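Local structure of EF0056 (Enterococcus faecalis, 6ORI) at residues F31-F36 and K245-K250; V82-V87 and V141-K146; N237-L242 and R343-L348. The protein is of unknown molecular function but, as an enterococcal surface protein with an immunoglobulin-like, calcium-binding N-terminal region, is probably linked to biofilm formation. All blocks are in the same frame, centred on the assembly; numbering follows the deposited sequence. Where two conformers were deposited one is given.

Contact 1. Residues F31-F36 and K245-K250; sequences FSDLQF and KLTKEK
Lys245 reaches from strand 239-248 to Ser32 and Asp33 on strand 31-38, and its ammonium group gathers the ionic bonds of this contact. CG lies anti to the backbone N (chi1 -172°), and the chain stays extended beyond it. NZ donates to the backbone carbonyl of Ser32, with Lys245 NZ and Ser32 O 2.8 Å apart. The same amine makes a salt bridge to the carboxylate of Asp33, Lys245 NZ to Asp33 OD1 being 3.2 Å, although the hydrogen bond within it is weak. A water that accepts from Lys245 NZ at 3.0 Å also accepts from Leu34 N, and Tyr292 OH is a further partner of the amine.

Neutral donors hold the carboxylate itself. Thr247 OG1 donates to Asp33 OD2 at 2.7 Å, on the syn lone pair of that oxygen, the side of OD1. From within strand 31-38, Gln35 NE2 gives a nearly straight bond to the syn lone pair of Asp33 OD1 (2.8 Å, 167° at the hydrogen), with Asp33 OD1 almost in the plane of the Gln35 amide. With a neutral donor on each oxygen, the rotation of the carboxylate is fixed, and the adjacent ammonium would favour its charged form.

Van der Waals contact is slight: the Gln35 chain bends beyond CG, and its NE2 lies 3.7 Å from Lys245 CD.

No backbone hydrogen bond joins the segments, whose short strand axes are turned 96° to each other and pass 8.9 Å apart. The contact therefore bridges two sheets through side chains. Ser32 and Asp33 form a classic beta bulge opposite Lys58 of strand 50-59, while Leu34, directed away from the contact, packs on strand 166-173. Strand 211-221 pairs with strand 239-248, and its His213 touches both Gln35 and Thr247.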
loop_
_atom_site.group_PDB
_atom_site.type_symbol
_atom_site.label_atom_id
_atom_site.label_comp_id
_atom_site.label_asym_id
_atom_site.label_seq_id
_atom_site.Cartn_x
_atom_site.Cartn_y
_atom_site.Cartn_z
ATOM N N PHE A 31 -0.571 -13.326 -10.159
ATOM C CA PHE A 31 -0.570 -12.916 -8.747
ATOM C C PHE A 31 -1.455 -11.699 -8.632
ATOM O O PHE A 31 -1.533 -10.910 -9.580
ATOM C CB PHE A 31 0.844 -12.598 -8.283
ATOM C CG PHE A 31 1.775 -13.769 -8.394
ATOM C CD1 PHE A 31 2.477 -14.016 -9.561
ATOM C CD2 PHE A 31 1.944 -14.638 -7.337
ATOM C CE1 PHE A 31 3.316 -15.103 -9.662
ATOM C CE2 PHE A 31 2.769 -15.719 -7.438
ATOM C CZ PHE A 31 3.446 -15.960 -8.603
ATOM N N SER A 32 -2.121 -11.495 -7.500
ATOM C CA SER A 32 -2.949 -10.311 -7.345
ATOM C C SER A 32 -2.717 -9.528 -6.071
ATOM O O SER A 32 -3.166 -8.404 -5.996
ATOM C CB SER A 32 -4.438 -10.628 -7.499
ATOM O OG SER A 32 -4.846 -11.590 -6.556
ATOM N N ASP A 33 -2.003 -10.056 -5.087
ATOM C CA ASP A 33 -1.785 -9.272 -3.875
ATOM C C ASP A 33 -0.533 -9.710 -3.153
ATOM O O ASP A 33 -0.186 -10.889 -3.121
ATOM C CB ASP A 33 -2.989 -9.404 -2.944
ATOM C CG ASP A 33 -3.192 -8.205 -2.034
ATOM O OD1 ASP A 33 -2.489 -7.169 -2.147
ATOM O OD2 ASP A 33 -4.159 -8.265 -1.232
ATOM N N LEU A 34 0.145 -8.710 -2.596
ATOM C CA LEU A 34 1.285 -8.923 -1.715
ATOM C C LEU A 34 1.345 -7.716 -0.809
ATOM O O LEU A 34 1.408 -6.583 -1.280
ATOM C CB LEU A 34 2.558 -9.068 -2.544
ATOM C CG LEU A 34 3.840 -9.382 -1.788
ATOM C CD1 LEU A 34 3.748 -10.721 -1.082
ATOM C CD2 LEU A 34 5.022 -9.346 -2.747
ATOM N N GLN A 35 1.257 -7.935 0.501
ATOM C CA GLN A 35 1.235 -6.845 1.465
ATOM C C GLN A 35 2.116 -7.154 2.654
ATOM O O GLN A 35 2.235 -8.309 3.063
ATOM C CB GLN A 35 -0.172 -6.615 1.990
ATOM C CG GLN A 35 -1.217 -6.319 0.958
ATOM C CD GLN A 35 -1.076 -4.965 0.347
ATOM O OE1 GLN A 35 -0.505 -4.044 0.931
ATOM N NE2 GLN A 35 -1.580 -4.833 -0.848
ATOM N N PHE A 36 2.720 -6.099 3.205
ATOM C CA PHE A 36 3.508 -6.132 4.434
ATOM C C PHE A 36 2.775 -5.318 5.469
ATOM O O PHE A 36 2.512 -4.135 5.259
ATOM C CB PHE A 36 4.893 -5.539 4.165
ATOM C CG PHE A 36 5.797 -5.449 5.361
ATOM C CD1 PHE A 36 6.422 -6.573 5.888
ATOM C CD2 PHE A 36 6.041 -4.234 5.945
ATOM C CE1 PHE A 36 7.264 -6.458 6.979
ATOM C CE2 PHE A 36 6.893 -4.139 7.031
ATOM C CZ PHE A 36 7.485 -5.244 7.534
ATOM N N LYS A 245 -5.975 0.061 -1.919
ATOM C CA LYS A 245 -6.151 -1.357 -2.173
ATOM C C LYS A 245 -6.651 -2.082 -0.927
ATOM O O LYS A 245 -6.117 -1.895 0.168
ATOM C CB LYS A 245 -4.844 -1.973 -2.681
ATOM C CG LYS A 245 -4.996 -3.415 -3.147
ATOM C CD LYS A 245 -3.721 -3.960 -3.796
ATOM C CE LYS A 245 -3.957 -5.339 -4.399
ATOM N NZ LYS A 245 -2.725 -5.834 -5.056
ATOM N N LEU A 246 -7.694 -2.878 -1.112
ATOM C CA LEU A 246 -8.341 -3.628 -0.046
ATOM C C LEU A 246 -8.104 -5.107 -0.244
ATOM O O LEU A 246 -8.418 -5.659 -1.310
ATOM C CB LEU A 246 -9.845 -3.339 -0.015
ATOM C CG LEU A 246 -10.187 -1.866 0.175
ATOM C CD1 LEU A 246 -11.675 -1.691 0.080
ATOM C CD2 LEU A 246 -9.706 -1.364 1.493
ATOM N N THR A 247 -7.505 -5.723 0.760
ATOM C CA THR A 247 -7.231 -7.155 0.797
ATOM C C THR A 247 -8.376 -7.799 1.564
ATOM O O THR A 247 -8.612 -7.444 2.731
ATOM C CB THR A 247 -5.915 -7.359 1.547
ATOM O OG1 THR A 247 -4.852 -6.675 0.853
ATOM C CG2 THR A 247 -5.592 -8.833 1.751
ATOM N N LYS A 248 -9.071 -8.734 0.942
ATOM C CA LYS A 248 -10.191 -9.378 1.597
ATOM C C LYS A 248 -9.780 -10.501 2.538
ATOM O O LYS A 248 -8.705 -11.077 2.419
ATOM C CB LYS A 248 -11.136 -9.954 0.552
ATOM C CG LYS A 248 -11.791 -8.912 -0.335
ATOM C CD LYS A 248 -12.777 -9.586 -1.319
ATOM C CE LYS A 248 -13.408 -8.596 -2.258
ATOM N NZ LYS A 248 -14.459 -9.270 -3.086
ATOM N N GLU A 249 -10.666 -10.810 3.465
ATOM C CA GLU A 249 -10.529 -11.972 4.324
ATOM C C GLU A 249 -11.041 -13.223 3.602
ATOM O O GLU A 249 -10.378 -14.268 3.600
ATOM C CB GLU A 249 -11.315 -11.723 5.618
ATOM C CG GLU A 249 -11.210 -12.833 6.652
ATOM C CD GLU A 249 -9.841 -12.924 7.278
ATOM O OE1 GLU A 249 -9.054 -11.949 7.171
ATOM O OE2 GLU A 249 -9.552 -13.979 7.880
ATOM N N LYS A 250 -12.218 -13.116 2.995
ATOM C CA LYS A 250 -12.845 -14.213 2.246
ATOM C C LYS A 250 -13.265 -13.677 0.856
ATOM O O LYS A 250 -12.417 -13.172 0.134
ATOM C CB LYS A 250 -14.028 -14.791 3.023
ATOM C CG LYS A 250 -13.647 -15.418 4.357
ATOM C CD LYS A 250 -13.032 -16.780 4.172
ATOM C CE LYS A 250 -13.652 -17.811 5.116
ATOM N NZ LYS A 250 -13.757 -17.332 6.523
HETATM O O HOH W 1 0.010 -5.671 -3.762
#

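Contact 2. Residues V82-V87 and V141-K146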
loop_
_atom_site.group_PDB
_atom_site.type_symbol
_atom_site.label_atom_id
_atom_site.label_comp_id
_atom_site.label_asym_id
_atom_site.label_seq_id
_atom_site.Cartn_x
_atom_site.Cartn_y
_atom_site.Cartn_z
ATOM N N VAL A 82 19.171 -3.737 11.652
ATOM C CA VAL A 82 18.465 -5.020 11.616
ATOM C C VAL A 82 19.461 -6.164 11.773
ATOM O O VAL A 82 20.482 -6.196 11.087
ATOM C CB VAL A 82 17.683 -5.215 10.314
ATOM C CG1 VAL A 82 17.116 -6.627 10.207
ATOM C CG2 VAL A 82 16.547 -4.201 10.210
ATOM N N GLU A 83 19.176 -7.083 12.695
ATOM C CA GLU A 83 19.976 -8.292 12.840
ATOM C C GLU A 83 19.366 -9.485 12.139
ATOM O O GLU A 83 20.084 -10.270 11.524
ATOM C CB GLU A 83 20.190 -8.632 14.315
ATOM C CG GLU A 83 21.040 -9.901 14.461
ATOM C CD GLU A 83 21.611 -10.117 15.837
ATOM O OE1 GLU A 83 21.779 -9.144 16.602
ATOM O OE2 GLU A 83 21.902 -11.295 16.152
ATOM N N LYS A 84 18.057 -9.652 12.239
ATOM C CA LYS A 84 17.393 -10.836 11.734
ATOM C C LYS A 84 15.939 -10.510 11.408
ATOM O O LYS A 84 15.335 -9.686 12.087
ATOM C CB LYS A 84 17.492 -11.909 12.850
ATOM C CG LYS A 84 16.619 -13.140 12.765
ATOM C CD LYS A 84 16.822 -14.048 14.024
ATOM C CE LYS A 84 16.593 -13.333 15.388
ATOM N NZ LYS A 84 16.696 -14.238 16.622
ATOM N N ILE A 85 15.396 -11.149 10.372
ATOM C CA ILE A 85 13.965 -11.064 10.056
ATOM C C ILE A 85 13.490 -12.484 9.789
ATOM O O ILE A 85 14.097 -13.204 8.980
ATOM C CB ILE A 85 13.696 -10.194 8.825
ATOM C CG1 ILE A 85 14.338 -8.813 8.978
ATOM C CG2 ILE A 85 12.201 -10.116 8.594
ATOM C CD1 ILE A 85 14.076 -7.891 7.813
ATOM N N GLN A 86 12.418 -12.894 10.466
ATOM C CA GLN A 86 11.831 -14.215 10.272
ATOM C C GLN A 86 10.318 -14.103 10.220
ATOM O O GLN A 86 9.741 -13.100 10.656
ATOM C CB GLN A 86 12.197 -15.182 11.406
ATOM C CG GLN A 86 13.672 -15.491 11.537
ATOM C CD GLN A 86 13.918 -16.529 12.601
ATOM O OE1 GLN A 86 12.998 -16.905 13.322
ATOM N NE2 GLN A 86 15.142 -17.038 12.679
ATOM N N VAL A 87 9.671 -15.127 9.667
ATOM C CA VAL A 87 8.213 -15.181 9.574
ATOM C C VAL A 87 7.813 -16.633 9.401
ATOM O O VAL A 87 8.592 -17.417 8.874
ATOM C CB VAL A 87 7.698 -14.312 8.399
ATOM C CG1 VAL A 87 8.088 -14.902 7.051
ATOM C CG2 VAL A 87 6.201 -14.139 8.463
ATOM N N VAL A 141 8.758 -11.207 12.619
ATOM C CA VAL A 141 9.498 -10.409 13.589
ATOM C C VAL A 141 10.744 -9.860 12.917
ATOM O O VAL A 141 11.547 -10.617 12.367
ATOM C CB VAL A 141 9.919 -11.219 14.857
ATOM C CG1 VAL A 141 10.671 -10.317 15.814
ATOM C CG2 VAL A 141 8.726 -11.813 15.561
ATOM N N ILE A 142 10.878 -8.539 12.933
ATOM C CA ILE A 142 12.147 -7.876 12.643
ATOM C C ILE A 142 12.846 -7.647 13.965
ATOM O O ILE A 142 12.314 -6.986 14.846
ATOM C CB ILE A 142 11.956 -6.522 11.954
ATOM C CG1 ILE A 142 11.129 -6.639 10.652
ATOM C CG2 ILE A 142 13.335 -5.895 11.650
ATOM C CD1 ILE A 142 10.661 -5.288 10.101
ATOM N N THR A 143 14.041 -8.188 14.106
ATOM C CA THR A 143 14.825 -8.063 15.335
ATOM C C THR A 143 15.999 -7.126 15.092
ATOM O O THR A 143 16.776 -7.338 14.171
ATOM C CB THR A 143 15.349 -9.443 15.772
ATOM O OG1 THR A 143 14.256 -10.309 16.053
ATOM C CG2 THR A 143 16.205 -9.340 17.026
ATOM N N PHE A 144 16.164 -6.148 15.979
ATOM C CA PHE A 144 17.188 -5.107 15.849
ATOM C C PHE A 144 18.343 -5.300 16.820
ATOM O O PHE A 144 18.192 -5.941 17.850
ATOM C CB PHE A 144 16.554 -3.710 16.058
ATOM C CG PHE A 144 15.588 -3.281 14.965
ATOM C CD1 PHE A 144 14.260 -3.628 15.035
ATOM C CD2 PHE A 144 16.019 -2.554 13.878
ATOM C CE1 PHE A 144 13.374 -3.240 14.017
ATOM C CE2 PHE A 144 15.146 -2.153 12.889
ATOM C CZ PHE A 144 13.816 -2.523 12.953
ATOM N N GLU A 145 19.489 -4.705 16.486
ATOM C CA GLU A 145 20.689 -4.745 17.330
ATOM C C GLU A 145 20.552 -3.958 18.612
ATOM O O GLU A 145 21.264 -4.219 19.588
ATOM C CB GLU A 145 21.868 -4.141 16.570
ATOM C CG GLU A 145 22.283 -4.919 15.352
ATOM C CD GLU A 145 23.351 -4.197 14.547
ATOM O OE1 GLU A 145 23.420 -2.944 14.611
ATOM O OE2 GLU A 145 24.120 -4.881 13.842
ATOM N N LYS A 146 19.672 -2.965 18.578
ATOM C CA LYS A 146 19.441 -2.050 19.699
ATOM C C LYS A 146 17.952 -1.891 19.859
ATOM O O LYS A 146 17.177 -2.158 18.938
ATOM C CB LYS A 146 19.982 -0.640 19.388
ATOM C CG LYS A 146 21.450 -0.528 19.133
ATOM C CD LYS A 146 21.770 0.912 18.682
ATOM C CE LYS A 146 23.234 1.088 18.316
ATOM N NZ LYS A 146 24.121 0.949 19.501
HETATM O O HOH W 2 22.896 -5.107 11.445
HETATM O O HOH W 3 24.095 -7.797 15.503
HETATM O O HOH W 4 13.512 -11.909 13.967
#
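Thr143 O takes two backbone N-H groups from consecutive residues, Glu83 and Lys84, and this doubled acceptor marks a classic beta bulge. The Glu83 N to Thr143 O bond is 2.8 Å, and the one from Lys84 N to Thr143 O is longer at 3.3 Å; both donors lie in the carbonyl plane. Glu83 has a helix-like psi of -42°, which accommodates the extra residue. The register slips by one as a result: Val82 pairs with Phe144, but Lys84 pairs with Thr143.

Beyond the bulge the pairing is regular and antiparallel, the short axes making 160°. Thr143 N donates back to Lys84 O at 2.8 Å. Gln86 and Val141 form the next hydrogen-bonded pair, and between this pair and Lys84-Thr143, Ile85 CA makes a CA-H...O contact with Val141 O at 3.4 Å.

The buried face is aliphatic and aromatic. Ile85 and Ile142 run alongside each other in the same direction. Ile142 CG1 sits beside the backbone N (chi1 -56°), which leaves CG2 anti to that nitrogen, where it meets Ile85 CG1 at 4.1 Å and Val82 CG2 at 3.9 Å. Val82 CG2 also approaches the Phe144 ring obliquely, 3.7 Å from CE2. Phe53 of strand 50-59 touches both isoleucines, and Trp114 of strand 113-117 touches Val82 and Ile85.

Lys84, Thr143, Gln86 and Val141 project from the other face, which is more open to solvent. A water there donates to Val141 O and lies 2.7 Å from Thr143 OG1. Gln86 OE1 accepts from Arg97 NE.

An inward apolar face, an outward, mostly polar face and a classic bulge in an antiparallel strand pair are consistent with the wall of an immunoglobulin-like beta domain.

Contact 3. Residues N237-L242 and R343-L348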
loop_
_atom_site.group_PDB
_atom_site.type_symbol
_atom_site.label_atom_id
_atom_site.label_comp_id
_atom_site.label_asym_id
_atom_site.label_seq_id
_atom_site.Cartn_x
_atom_site.Cartn_y
_atom_site.Cartn_z
ATOM N N ASN A 237 -0.525 19.141 -15.832
ATOM C CA ASN A 237 0.617 19.191 -14.928
ATOM C C ASN A 237 0.828 17.873 -14.237
ATOM O O ASN A 237 1.570 17.783 -13.261
ATOM C CB ASN A 237 0.414 20.303 -13.907
ATOM C CG ASN A 237 0.320 21.640 -14.565
ATOM O OD1 ASN A 237 1.280 22.081 -15.176
ATOM N ND2 ASN A 237 -0.846 22.256 -14.516
ATOM N N GLY A 238 0.214 16.825 -14.752
ATOM C CA GLY A 238 0.313 15.535 -14.113
ATOM C C GLY A 238 -0.538 15.465 -12.861
ATOM O O GLY A 238 -1.312 16.360 -12.512
ATOM N N ALA A 239 -0.424 14.345 -12.182
ATOM C CA ALA A 239 -1.302 14.058 -11.068
ATOM C C ALA A 239 -0.627 13.155 -10.073
ATOM O O ALA A 239 0.250 12.363 -10.428
ATOM C CB ALA A 239 -2.555 13.408 -11.568
ATOM N N ILE A 240 -1.015 13.270 -8.817
ATOM C CA ILE A 240 -0.672 12.248 -7.852
ATOM C C ILE A 240 -1.820 11.258 -7.798
ATOM O O ILE A 240 -2.974 11.644 -7.595
ATOM C CB ILE A 240 -0.380 12.821 -6.466
ATOM C CG1 ILE A 240 0.832 13.755 -6.532
ATOM C CG2 ILE A 240 -0.152 11.682 -5.463
ATOM C CD1 ILE A 240 1.008 14.617 -5.294
ATOM N N ILE A 241 -1.493 9.991 -8.027
ATOM C CA ILE A 241 -2.461 8.904 -8.039
ATOM C C ILE A 241 -2.409 8.180 -6.722
ATOM O O ILE A 241 -1.340 7.799 -6.258
ATOM C CB ILE A 241 -2.145 7.861 -9.135
ATOM C CG1 ILE A 241 -1.795 8.520 -10.473
ATOM C CG2 ILE A 241 -3.298 6.880 -9.309
ATOM C CD1 ILE A 241 -2.835 9.443 -11.000
ATOM N N LEU A 242 -3.563 7.999 -6.104
ATOM C CA LEU A 242 -3.717 7.216 -4.882
ATOM C C LEU A 242 -4.419 5.940 -5.261
ATOM O O LEU A 242 -5.555 5.968 -5.763
ATOM C CB LEU A 242 -4.562 7.918 -3.830
ATOM C CG LEU A 242 -4.222 9.347 -3.484
ATOM C CD1 LEU A 242 -5.153 9.871 -2.373
ATOM C CD2 LEU A 242 -2.778 9.419 -3.064
ATOM N N ARG A 343 -9.172 3.986 -7.141
ATOM C CA ARG A 343 -8.135 4.903 -7.596
ATOM C C ARG A 343 -8.627 6.347 -7.549
ATOM O O ARG A 343 -9.718 6.666 -8.065
ATOM C CB ARG A 343 -7.685 4.510 -9.009
ATOM C CG ARG A 343 -6.763 5.537 -9.638
ATOM C CD ARG A 343 -6.113 4.963 -10.870
ATOM N NE ARG A 343 -5.242 3.849 -10.506
ATOM C CZ ARG A 343 -4.910 2.831 -11.293
ATOM N NH1 ARG A 343 -5.376 2.748 -12.522
ATOM N NH2 ARG A 343 -4.125 1.866 -10.824
ATOM N N TYR A 344 -7.810 7.227 -6.972
ATOM C CA TYR A 344 -8.063 8.655 -6.957
ATOM C C TYR A 344 -6.971 9.369 -7.724
ATOM O O TYR A 344 -5.760 9.105 -7.535
ATOM C CB TYR A 344 -8.127 9.164 -5.516
ATOM C CG TYR A 344 -9.162 8.457 -4.688
ATOM C CD1 TYR A 344 -10.516 8.670 -4.917
ATOM C CD2 TYR A 344 -8.804 7.605 -3.658
ATOM C CE1 TYR A 344 -11.464 8.049 -4.198
ATOM C CE2 TYR A 344 -9.772 6.959 -2.909
ATOM C CZ TYR A 344 -11.096 7.205 -3.172
ATOM O OH TYR A 344 -12.117 6.621 -2.482
ATOM N N VAL A 345 -7.373 10.251 -8.626
ATOM C CA VAL A 345 -6.453 11.011 -9.457
ATOM C C VAL A 345 -6.493 12.478 -9.018
ATOM O O VAL A 345 -7.507 13.155 -9.216
ATOM C CB VAL A 345 -6.840 10.884 -10.930
ATOM C CG1 VAL A 345 -5.884 11.662 -11.791
ATOM C CG2 VAL A 345 -6.900 9.424 -11.370
ATOM N N LEU A 346 -5.404 12.958 -8.432
ATOM C CA LEU A 346 -5.312 14.319 -7.900
ATOM C C LEU A 346 -4.572 15.145 -8.918
ATOM O O LEU A 346 -3.351 15.101 -8.980
ATOM C CB LEU A 346 -4.540 14.331 -6.569
ATOM C CG LEU A 346 -4.950 13.309 -5.498
ATOM C CD1 LEU A 346 -4.090 13.446 -4.265
ATOM C CD2 LEU A 346 -6.390 13.495 -5.122
ATOM N N GLN A 347 -5.300 15.890 -9.728
ATOM C CA GLN A 347 -4.685 16.712 -10.753
ATOM C C GLN A 347 -3.991 17.899 -10.125
ATOM O O GLN A 347 -4.558 18.592 -9.295
ATOM C CB GLN A 347 -5.745 17.182 -11.738
ATOM C CG GLN A 347 -6.529 16.028 -12.372
ATOM C CD GLN A 347 -7.257 16.435 -13.630
ATOM O OE1 GLN A 347 -7.657 17.590 -13.783
ATOM N NE2 GLN A 347 -7.431 15.487 -14.545
ATOM N N LEU A 348 -2.733 18.112 -10.481
ATOM C CA LEU A 348 -1.981 19.230 -9.939
ATOM C C LEU A 348 -2.250 20.510 -10.720
ATOM O O LEU A 348 -2.466 20.486 -11.920
ATOM C CB LEU A 348 -0.494 18.908 -9.973
ATOM C CG LEU A 348 -0.081 17.676 -9.172
ATOM C CD1 LEU A 348 1.384 17.404 -9.415
ATOM C CD2 LEU A 348 -0.370 17.828 -7.705
HETATM O O HOH W 5 -2.653 18.418 -13.934
HETATM O O HOH W 6 -4.057 21.514 -13.973
#
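Residues Ala239 to Leu242 run antiparallel to Arg343 to Leu348, their short axes 4.6 Å apart at 164°, as neighbouring inner strands of a five-stranded antiparallel sheet, 340-348 being the middle one. This sheet packs against a four-stranded one, consistent with an immunoglobulin-like beta sandwich. Ile240 with Leu346 and Leu242 with Tyr344 are hydrogen-bonded pairs, alternating with the non-hydrogen-bonded pairs Ala239-Gln347 and Ile241-Val345. Leu242 N donates to Tyr344 O at 2.8 Å, and Tyr344 N returns a bond to Leu242 O. The Ile240 N to Leu346 O bond, 3.0 Å long, is bent to 141° at the hydrogen. Where the strand begins, Gly238, with a positive phi, presents its carbonyl to Leu348; Leu348 N and Gly238 O are 3.0 Å apart. A water accepting from Asn237 N also lies at this end.

On the face carrying Leu242, Tyr344 and Leu346, the side chains of Leu242 and Leu346 cross obliquely, with Leu242 CG 4.2 Å from Leu346 CD1. Phe377 of strand 375-382 in the four-stranded sheet covers both leucines, which places this face in the interior of the sandwich.

The opposite face carries Ala239, Ile241 and Val345. One methyl, Val345 CG1, touches two residues across the pair: Ala239 CB at 3.8 Å and Ile241 CD1 at 3.9 Å. In Ile241, chi2 (-56°) folds CD1 round toward the partner strand, against the Val345 methyls. The polar end of Arg343 binds just beyond the segments: NE makes a salt bridge to Asp243 OD1, the next residue of strand 239-248, and NH2 a hydrogen bond to Val294 O. Its aliphatic part serves Ile241: Arg343 CG packs 3.7 Å from Ile241 CG2.

How the contacts relate
Contacts 2 and 3 each join neighbouring antiparallel strands within one sheet, whereas contact 1 joins strands of two different sheets through polar side chains. Contact 1 lies nearest the middle, its centre about 10 Å from that of the chain, and is buried despite its charge. Contact 3 is also buried but largely aliphatic; contact 2, its centre about 22 Å from the chain's, is partly exposed, with a mostly polar outer face. Strand 239-248 serves both contacts 1 and 3, which alternate along the sequence. Contacts 1 and 2 both reach the N-terminal antiparallel sheet and meet where Phe36 CZ packs 4.1 Å from Ile142 CD1. Contacts 2 and 3 lie on opposite sides of the centre and do not touch.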